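Local coordinates for protein metal-bound toxin (Helicobacter pylori, PDB 4NRN) that binds zinc ions and probably acts as an RNA-cleaving toxin of a type II toxin-antitoxin system, as a member of the YafQ branch of the RelE family, at residues F22-L34 / C59-I71. Numbering follows the deposited sequence.
With ZN (zinc ion), chain C.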
ATOM      1  N   PHE A  22      14.376  -0.759  -5.079  1.00 20.82           N
ATOM      2  CA  PHE A  22      13.340   0.012  -4.394  1.00 17.94           C
ATOM      3  C   PHE A  22      13.799   0.556  -3.026  1.00 24.50           C
ATOM      4  O   PHE A  22      14.473  -0.137  -2.259  1.00 28.32           O
ATOM      5  CB  PHE A  22      12.102  -0.864  -4.231  1.00 19.37           C
ATOM      6  CG  PHE A  22      11.031  -0.263  -3.371  1.00 23.64           C
ATOM      7  CD1 PHE A  22      10.272   0.796  -3.833  1.00 32.27           C
ATOM      8  CD2 PHE A  22      10.775  -0.771  -2.109  1.00 19.66           C
ATOM      9  CE1 PHE A  22       9.278   1.347  -3.043  1.00 36.35           C
ATOM     10  CE2 PHE A  22       9.789  -0.234  -1.318  1.00 22.61           C
ATOM     11  CZ  PHE A  22       9.033   0.828  -1.783  1.00 30.95           C
ATOM     12  N   ASP A  23      13.440   1.796  -2.719  1.00 22.38           N
ATOM     13  CA  ASP A  23      13.804   2.386  -1.431  1.00 24.62           C
ATOM     14  C   ASP A  23      12.751   2.086  -0.364  1.00 23.09           C
ATOM     15  O   ASP A  23      11.644   2.617  -0.402  1.00 21.30           O
ATOM     16  CB  ASP A  23      13.983   3.900  -1.571  1.00 26.22           C
ATOM     17  CG  ASP A  23      14.670   4.518  -0.369  1.00 32.54           C
ATOM     18  OD1 ASP A  23      14.856   3.803   0.638  1.00 25.39           O
ATOM     19  OD2 ASP A  23      15.031   5.716  -0.427  1.00 40.73           O
ATOM     20  N   LEU A  24      13.090   1.245   0.605  1.00 24.34           N
ATOM     21  CA  LEU A  24      12.107   0.866   1.615  1.00 21.53           C
ATOM     22  C   LEU A  24      11.635   2.072   2.423  1.00 20.59           C
ATOM     23  O   LEU A  24      10.539   2.089   2.969  1.00 17.30           O
ATOM     24  CB  LEU A  24      12.675  -0.219   2.529  1.00 32.42           C
ATOM     25  CG  LEU A  24      12.757  -1.587   1.843  1.00 40.93           C
ATOM     26  CD1 LEU A  24      13.716  -2.524   2.562  1.00 40.72           C
ATOM     27  CD2 LEU A  24      11.376  -2.207   1.730  1.00 39.53           C
ATOM     28  N   LYS A  25      12.466   3.098   2.485  1.00 23.98           N
ATOM     29  CA  LYS A  25      12.126   4.281   3.252  1.00 25.62           C
ATOM     30  C   LYS A  25      10.923   5.002   2.637  1.00 27.81           C
ATOM     31  O   LYS A  25      10.174   5.697   3.338  1.00 27.98           O
ATOM     32  CB  LYS A  25      13.353   5.190   3.379  1.00 24.59           C
ATOM     33  CG  LYS A  25      14.529   4.522   4.114  1.00 27.47           C
ATOM     34  CD  LYS A  25      15.877   5.221   3.848  1.00 38.90           C
ATOM     35  CE  LYS A  25      17.057   4.302   4.195  1.00 37.92           C
ATOM     36  NZ  LYS A  25      18.366   4.774   3.650  1.00 32.17           N
ATOM     37  N   LEU A  26      10.738   4.830   1.331  1.00 19.92           N
ATOM     38  CA  LEU A  26       9.560   5.369   0.661  1.00 21.23           C
ATOM     39  C   LEU A  26       8.320   4.690   1.222  1.00 18.98           C
ATOM     40  O   LEU A  26       7.328   5.342   1.528  1.00 19.85           O
ATOM     41  CB  LEU A  26       9.648   5.133  -0.846  1.00 23.27           C
ATOM     42  CG  LEU A  26       8.443   5.473  -1.736  1.00 29.47           C
ATOM     43  CD1 LEU A  26       7.837   6.829  -1.384  1.00 28.09           C
ATOM     44  CD2 LEU A  26       8.849   5.428  -3.213  1.00 29.99           C
ATOM     45  N   LEU A  27       8.403   3.371   1.362  1.00 19.05           N
ATOM     46  CA  LEU A  27       7.322   2.562   1.916  1.00 19.36           C
ATOM     47  C   LEU A  27       7.026   2.888   3.381  1.00 20.97           C
ATOM     48  O   LEU A  27       5.864   3.075   3.746  1.00 18.35           O
ATOM     49  CB  LEU A  27       7.647   1.065   1.773  1.00 14.80           C
ATOM     50  CG  LEU A  27       6.612   0.096   2.342  1.00 15.58           C
ATOM     51  CD1 LEU A  27       5.356   0.117   1.500  1.00 16.59           C
ATOM     52  CD2 LEU A  27       7.191  -1.308   2.419  1.00 20.10           C
ATOM     53  N   TYR A  28       8.071   2.941   4.214  1.00 24.31           N
ATOM     54  CA  TYR A  28       7.903   3.223   5.644  1.00 23.22           C
ATOM     55  C   TYR A  28       7.170   4.533   5.855  1.00 15.86           C
ATOM     56  O   TYR A  28       6.363   4.655   6.766  1.00 16.03           O
ATOM     57  CB  TYR A  28       9.244   3.347   6.380  1.00 20.96           C
ATOM     58  CG  TYR A  28      10.245   2.227   6.207  1.00 21.21           C
ATOM     59  CD1 TYR A  28       9.844   0.897   6.109  1.00 30.21           C
ATOM     60  CD2 TYR A  28      11.606   2.503   6.186  1.00 22.94           C
ATOM     61  CE1 TYR A  28      10.784  -0.128   5.962  1.00 31.36           C
ATOM     62  CE2 TYR A  28      12.545   1.493   6.040  1.00 30.23           C
ATOM     63  CZ  TYR A  28      12.132   0.183   5.932  1.00 31.27           C
ATOM     64  OH  TYR A  28      13.072  -0.810   5.794  1.00 24.84           O
ATOM     65  N   LYS A  29       7.484   5.519   5.024  1.00 20.26           N
ATOM     66  CA  LYS A  29       6.942   6.857   5.180  1.00 23.89           C
ATOM     67  C   LYS A  29       5.454   6.870   4.844  1.00 21.33           C
ATOM     68  O   LYS A  29       4.649   7.430   5.587  1.00 20.34           O
ATOM     69  CB  LYS A  29       7.718   7.841   4.298  1.00 30.94           C
ATOM     70  CG  LYS A  29       7.225   9.274   4.360  1.00 47.70           C
ATOM     71  CD  LYS A  29       8.366  10.253   4.096  1.00 58.06           C
ATOM     72  CE  LYS A  29       8.994  10.054   2.724  1.00 60.41           C
ATOM     73  NZ  LYS A  29       8.250  10.791   1.667  1.00 61.72           N
ATOM     74  N   VAL A  30       5.093   6.232   3.735  1.00 23.63           N
ATOM     75  CA  VAL A  30       3.690   6.120   3.331  1.00 29.53           C
ATOM     76  C   VAL A  30       2.858   5.227   4.269  1.00 20.37           C
ATOM     77  O   VAL A  30       1.758   5.603   4.679  1.00 22.26           O
ATOM     78  CB  VAL A  30       3.552   5.625   1.862  1.00 41.70           C
ATOM     79  CG1 VAL A  30       2.078   5.578   1.444  1.00 36.64           C
ATOM     80  CG2 VAL A  30       4.350   6.518   0.911  1.00 40.85           C
ATOM     81  N   VAL A  31       3.372   4.044   4.598  1.00 16.36           N
ATOM     82  CA  VAL A  31       2.636   3.121   5.472  1.00 17.24           C
ATOM     83  C   VAL A  31       2.464   3.688   6.878  1.00 21.31           C
ATOM     84  O   VAL A  31       1.435   3.465   7.525  1.00 19.95           O
ATOM     85  CB  VAL A  31       3.334   1.766   5.578  1.00 16.35           C
ATOM     86  CG1 VAL A  31       2.707   0.942   6.702  1.00 15.37           C
ATOM     87  CG2 VAL A  31       3.253   1.028   4.245  1.00 17.62           C
ATOM     88  N   GLY A  32       3.476   4.420   7.343  1.00 19.21           N
ATOM     89  CA  GLY A  32       3.407   5.100   8.623  1.00 15.51           C
ATOM     90  C   GLY A  32       2.218   6.036   8.719  1.00 17.49           C
ATOM     91  O   GLY A  32       1.393   5.898   9.625  1.00 16.66           O
ATOM     92  N   ASN A  33       2.125   6.988   7.793  1.00 18.10           N
ATOM     93  CA  ASN A  33       1.002   7.928   7.770  1.00 21.31           C
ATOM     94  C   ASN A  33      -0.336   7.230   7.674  1.00 26.59           C
ATOM     95  O   ASN A  33      -1.268   7.539   8.420  1.00 26.68           O
ATOM     96  CB  ASN A  33       1.123   8.905   6.604  1.00 26.64           C
ATOM     97  CG  ASN A  33       1.913  10.132   6.961  1.00 35.20           C
ATOM     98  OD1 ASN A  33       1.887  10.587   8.106  1.00 43.37           O
ATOM     99  ND2 ASN A  33       2.626  10.680   5.985  1.00 40.04           N
ATOM    100  N   LEU A  34      -0.437   6.293   6.738  1.00 26.81           N
ATOM    101  CA  LEU A  34      -1.678   5.552   6.569  1.00 22.47           C
ATOM    102  C   LEU A  34      -2.134   4.968   7.917  1.00 27.47           C
ATOM    103  O   LEU A  34      -3.286   5.161   8.334  1.00 23.33           O
ATOM    104  CB  LEU A  34      -1.509   4.465   5.501  1.00 17.38           C
ATOM    105  CG  LEU A  34      -1.508   4.979   4.055  1.00 16.61           C
ATOM    106  CD1 LEU A  34      -1.290   3.850   3.055  1.00 10.55           C
ATOM    107  CD2 LEU A  34      -2.810   5.708   3.744  1.00 15.76           C
ATOM    108  N   CYS A  59      -2.702   3.542  -3.336  1.00 21.08           N
ATOM    109  CA  CYS A  59      -1.806   4.660  -3.098  1.00 14.71           C
ATOM    110  C   CYS A  59      -0.692   4.648  -4.127  1.00 20.91           C
ATOM    111  O   CYS A  59      -0.109   3.603  -4.411  1.00 21.24           O
ATOM    112  CB  CYS A  59      -1.202   4.597  -1.686  1.00 13.43           C
ATOM    113  SG  CYS A  59      -0.344   6.107  -1.291  1.00 22.21           S
ATOM    114  N   HIS A  60      -0.407   5.815  -4.687  1.00 26.37           N
ATOM    115  CA  HIS A  60       0.648   5.946  -5.674  1.00 26.90           C
ATOM    116  C   HIS A  60       1.975   6.309  -5.004  1.00 27.56           C
ATOM    117  O   HIS A  60       2.223   7.476  -4.718  1.00 23.35           O
ATOM    118  CB  HIS A  60       0.245   6.991  -6.715  1.00 28.85           C
ATOM    119  CG  HIS A  60      -0.827   6.521  -7.647  1.00 40.97           C
ATOM    120  ND1 HIS A  60      -0.598   6.277  -8.987  1.00 45.83           N
ATOM    121  CD2 HIS A  60      -2.131   6.225  -7.436  1.00 43.30           C
ATOM    122  CE1 HIS A  60      -1.713   5.863  -9.557  1.00 42.89           C
ATOM    123  NE2 HIS A  60      -2.660   5.823  -8.636  1.00 39.33           N
ATOM    124  N   LEU A  61       2.808   5.303  -4.734  1.00 28.70           N
ATOM    125  CA  LEU A  61       4.137   5.519  -4.164  1.00 26.36           C
ATOM    126  C   LEU A  61       5.026   6.177  -5.215  1.00 29.08           C
ATOM    127  O   LEU A  61       5.909   6.992  -4.913  1.00 25.21           O
ATOM    128  CB  LEU A  61       4.744   4.192  -3.702  1.00 31.53           C
ATOM    129  CG  LEU A  61       4.458   3.772  -2.259  1.00 29.37           C
ATOM    130  CD1 LEU A  61       2.971   3.756  -2.017  1.00 27.27           C
ATOM    131  CD2 LEU A  61       5.088   2.418  -1.940  1.00 27.96           C
ATOM    132  N   LYS A  62       4.782   5.781  -6.455  1.00 28.70           N
ATOM    133  CA  LYS A  62       5.296   6.453  -7.629  1.00 30.89           C
ATOM    134  C   LYS A  62       4.146   6.369  -8.627  1.00 33.76           C
ATOM    135  O   LYS A  62       3.306   5.482  -8.513  1.00 30.14           O
ATOM    136  CB  LYS A  62       6.543   5.738  -8.149  1.00 32.87           C
ATOM    137  CG  LYS A  62       7.699   5.681  -7.145  1.00 33.94           C
ATOM    138  CD  LYS A  62       8.895   4.915  -7.703  1.00 32.99           C
ATOM    139  CE  LYS A  62       9.895   4.559  -6.608  1.00 34.87           C
ATOM    140  NZ  LYS A  62      10.986   3.660  -7.094  1.00 37.82           N
ATOM    141  N   PRO A  63       4.078   7.297  -9.591  1.00 31.62           N
ATOM    142  CA  PRO A  63       2.902   7.306 -10.475  1.00 27.18           C
ATOM    143  C   PRO A  63       2.526   5.933 -11.055  1.00 30.07           C
ATOM    144  O   PRO A  63       1.352   5.726 -11.370  1.00 36.33           O
ATOM    145  CB  PRO A  63       3.299   8.298 -11.571  1.00 32.53           C
ATOM    146  CG  PRO A  63       4.235   9.243 -10.866  1.00 29.83           C
ATOM    147  CD  PRO A  63       5.017   8.389  -9.906  1.00 28.25           C
ATOM    148  N   ASP A  64       3.480   5.011 -11.180  1.00 31.75           N
ATOM    149  CA  ASP A  64       3.137   3.614 -11.488  1.00 33.63           C
ATOM    150  C   ASP A  64       3.827   2.570 -10.578  1.00 26.27           C
ATOM    151  O   ASP A  64       4.275   1.527 -11.047  1.00 19.29           O
ATOM    152  CB  ASP A  64       3.344   3.286 -12.974  1.00 34.93           C
ATOM    153  CG  ASP A  64       2.571   2.043 -13.412  1.00 33.65           C
ATOM    154  OD1 ASP A  64       1.650   1.628 -12.680  1.00 36.26           O
ATOM    155  OD2 ASP A  64       2.878   1.476 -14.486  1.00 32.62           O
ATOM    156  N   LEU A  65       3.913   2.877  -9.283  1.00 25.77           N
ATOM    157  CA  LEU A  65       4.181   1.877  -8.245  1.00 27.02           C
ATOM    158  C   LEU A  65       3.113   2.021  -7.165  1.00 28.21           C
ATOM    159  O   LEU A  65       3.155   2.945  -6.349  1.00 25.69           O
ATOM    160  CB  LEU A  65       5.568   2.033  -7.619  1.00 20.28           C
ATOM    161  CG  LEU A  65       5.773   1.169  -6.361  1.00 23.61           C
ATOM    162  CD1 LEU A  65       5.947  -0.300  -6.714  1.00 21.85           C
ATOM    163  CD2 LEU A  65       6.955   1.652  -5.531  1.00 27.01           C
ATOM    164  N   LEU A  66       2.164   1.092  -7.180  1.00 33.40           N
ATOM    165  CA  LEU A  66       0.959   1.153  -6.359  1.00 24.87           C
ATOM    166  C   LEU A  66       1.050   0.324  -5.074  1.00 23.12           C
ATOM    167  O   LEU A  66       1.543  -0.808  -5.072  1.00 22.58           O
ATOM    168  CB  LEU A  66      -0.243   0.690  -7.192  1.00 22.76           C
ATOM    169  CG  LEU A  66      -0.266   1.254  -8.619  1.00 27.91           C
ATOM    170  CD1 LEU A  66      -1.410   0.664  -9.453  1.00 19.03           C
ATOM    171  CD2 LEU A  66      -0.318   2.789  -8.592  1.00 22.29           C
ATOM    172  N   LEU A  67       0.578   0.911  -3.980  1.00 19.36           N
ATOM    173  CA  LEU A  67       0.386   0.194  -2.729  1.00 21.38           C
ATOM    174  C   LEU A  67      -1.107  -0.036  -2.595  1.00 17.93           C
ATOM    175  O   LEU A  67      -1.860   0.914  -2.352  1.00 22.41           O
ATOM    176  CB  LEU A  67       0.853   1.052  -1.554  1.00 29.03           C
ATOM    177  CG  LEU A  67       1.101   0.459  -0.158  1.00 35.08           C
ATOM    178  CD1 LEU A  67       0.975   1.572   0.884  1.00 28.85           C
ATOM    179  CD2 LEU A  67       0.193  -0.706   0.194  1.00 28.27           C
ATOM    180  N   VAL A  68      -1.546  -1.277  -2.772  1.00 15.60           N
ATOM    181  CA  VAL A  68      -2.951  -1.593  -2.561  1.00 14.99           C
ATOM    182  C   VAL A  68      -3.122  -2.050  -1.125  1.00 21.59           C
ATOM    183  O   VAL A  68      -2.458  -2.985  -0.674  1.00 24.28           O
ATOM    184  CB  VAL A  68      -3.464  -2.649  -3.551  1.00 16.95           C
ATOM    185  CG1 VAL A  68      -4.923  -2.968  -3.268  1.00 17.18           C
ATOM    186  CG2 VAL A  68      -3.297  -2.144  -4.981  1.00 16.42           C
ATOM    187  N   TYR A  69      -3.989  -1.359  -0.391  1.00 20.88           N
ATOM    188  CA  TYR A  69      -4.130  -1.624   1.032  1.00 18.87           C
ATOM    189  C   TYR A  69      -5.576  -1.592   1.433  1.00 22.49           C
ATOM    190  O   TYR A  69      -6.437  -1.117   0.693  1.00 24.78           O
ATOM    191  CB  TYR A  69      -3.357  -0.599   1.868  1.00 18.61           C
ATOM    192  CG  TYR A  69      -3.913   0.807   1.779  1.00 23.70           C
ATOM    193  CD1 TYR A  69      -4.884   1.254   2.667  1.00 15.86           C
ATOM    194  CD2 TYR A  69      -3.468   1.686   0.789  1.00 19.92           C
ATOM    195  CE1 TYR A  69      -5.385   2.537   2.578  1.00 12.73           C
ATOM    196  CE2 TYR A  69      -3.969   2.967   0.692  1.00 15.45           C
ATOM    197  CZ  TYR A  69      -4.926   3.390   1.591  1.00 15.64           C
ATOM    198  OH  TYR A  69      -5.424   4.673   1.490  1.00 19.78           O
ATOM    199  N   GLN A  70      -5.834  -2.099   2.627  1.00 24.49           N
ATOM    200  CA  GLN A  70      -7.186  -2.191   3.128  1.00 21.20           C
ATOM    201  C   GLN A  70      -7.124  -1.825   4.588  1.00 21.38           C
ATOM    202  O   GLN A  70      -6.338  -2.397   5.333  1.00 27.83           O
ATOM    203  CB  GLN A  70      -7.706  -3.614   2.952  1.00 17.41           C
ATOM    204  CG  GLN A  70      -9.178  -3.760   3.277  1.00 35.52           C
ATOM    205  CD  GLN A  70      -9.617  -5.204   3.358  1.00 44.82           C
ATOM    206  OE1 GLN A  70      -8.826  -6.126   3.143  1.00 47.90           O
ATOM    207  NE2 GLN A  70     -10.888  -5.412   3.670  1.00 51.95           N
ATOM    208  N   ILE A  71      -7.919  -0.849   5.002  1.00 19.78           N
ATOM    209  CA  ILE A  71      -8.034  -0.584   6.424  1.00 26.31           C
ATOM    210  C   ILE A  71      -9.189  -1.389   6.977  1.00 24.79           C
ATOM    211  O   ILE A  71     -10.312  -1.298   6.473  1.00 24.01           O
ATOM    212  CB  ILE A  71      -8.256   0.910   6.748  1.00 41.04           C
ATOM    213  CG1 ILE A  71      -7.015   1.738   6.405  1.00 44.32           C
ATOM    214  CG2 ILE A  71      -8.594   1.085   8.224  1.00 43.88           C
ATOM    215  CD1 ILE A  71      -7.032   3.127   7.028  1.00 41.31           C
TER
HETATM  216 ZN    ZN C 101      -4.517   5.174  -8.914  1.00 38.88          ZN
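Helix-on-sheet packing in the core of this RelE-family toxin is exemplified by L34, V30 and L26 of helix 24-34, which meet one face of the hairpin 59-71 without a hydrogen bond between the two segments. L34 lies on one face of the Y69 ring: CD1 sits over it in a CH-pi contact, 3.8 Å from the centroid and 17° off the ring normal, while CD2, on the same side, reaches the phenolic end, 3.6 Å from Y69 OH. Y69 carries its CG between backbone N and carbonyl carbon (chi1 67°), a position in which the ring turns that face to the helix, and its hydroxyl hydrogen-bonds OD1 of D46. A turn earlier, V30 points CG1, anti to its own backbone N (chi1 -177°), at the sulfur of C59, 3.7 Å from SG, and at L61 CD1; L61 CD2 meets L27 CD1. L67 CD1 meets the same row of helix side chains, 3.9 Å from L34 CD1 and also close to V31 CG2. Near the start of the helix L26 lays CD2 against the extended chain of K62, 3.7 Å from CE, and F22, in the loop just before the helix, crosses L65 at about a right angle, its CE1 3.4 Å from L65 CD2. A classic beta bulge, in which L61 N and K62 N both donate to L65 O, shapes the hairpin here. The CB of H60 is directed away from the helix, and NE2 of its ring binds zinc at 2.0 Å together with H47 and E58; hydrophobic core and metal site thus share one strand. Around this interface, F22 also packs on L14 and L17 of helix 8-19, while V31, L61 and Y69 extend the apolar layer onto strand 77-84.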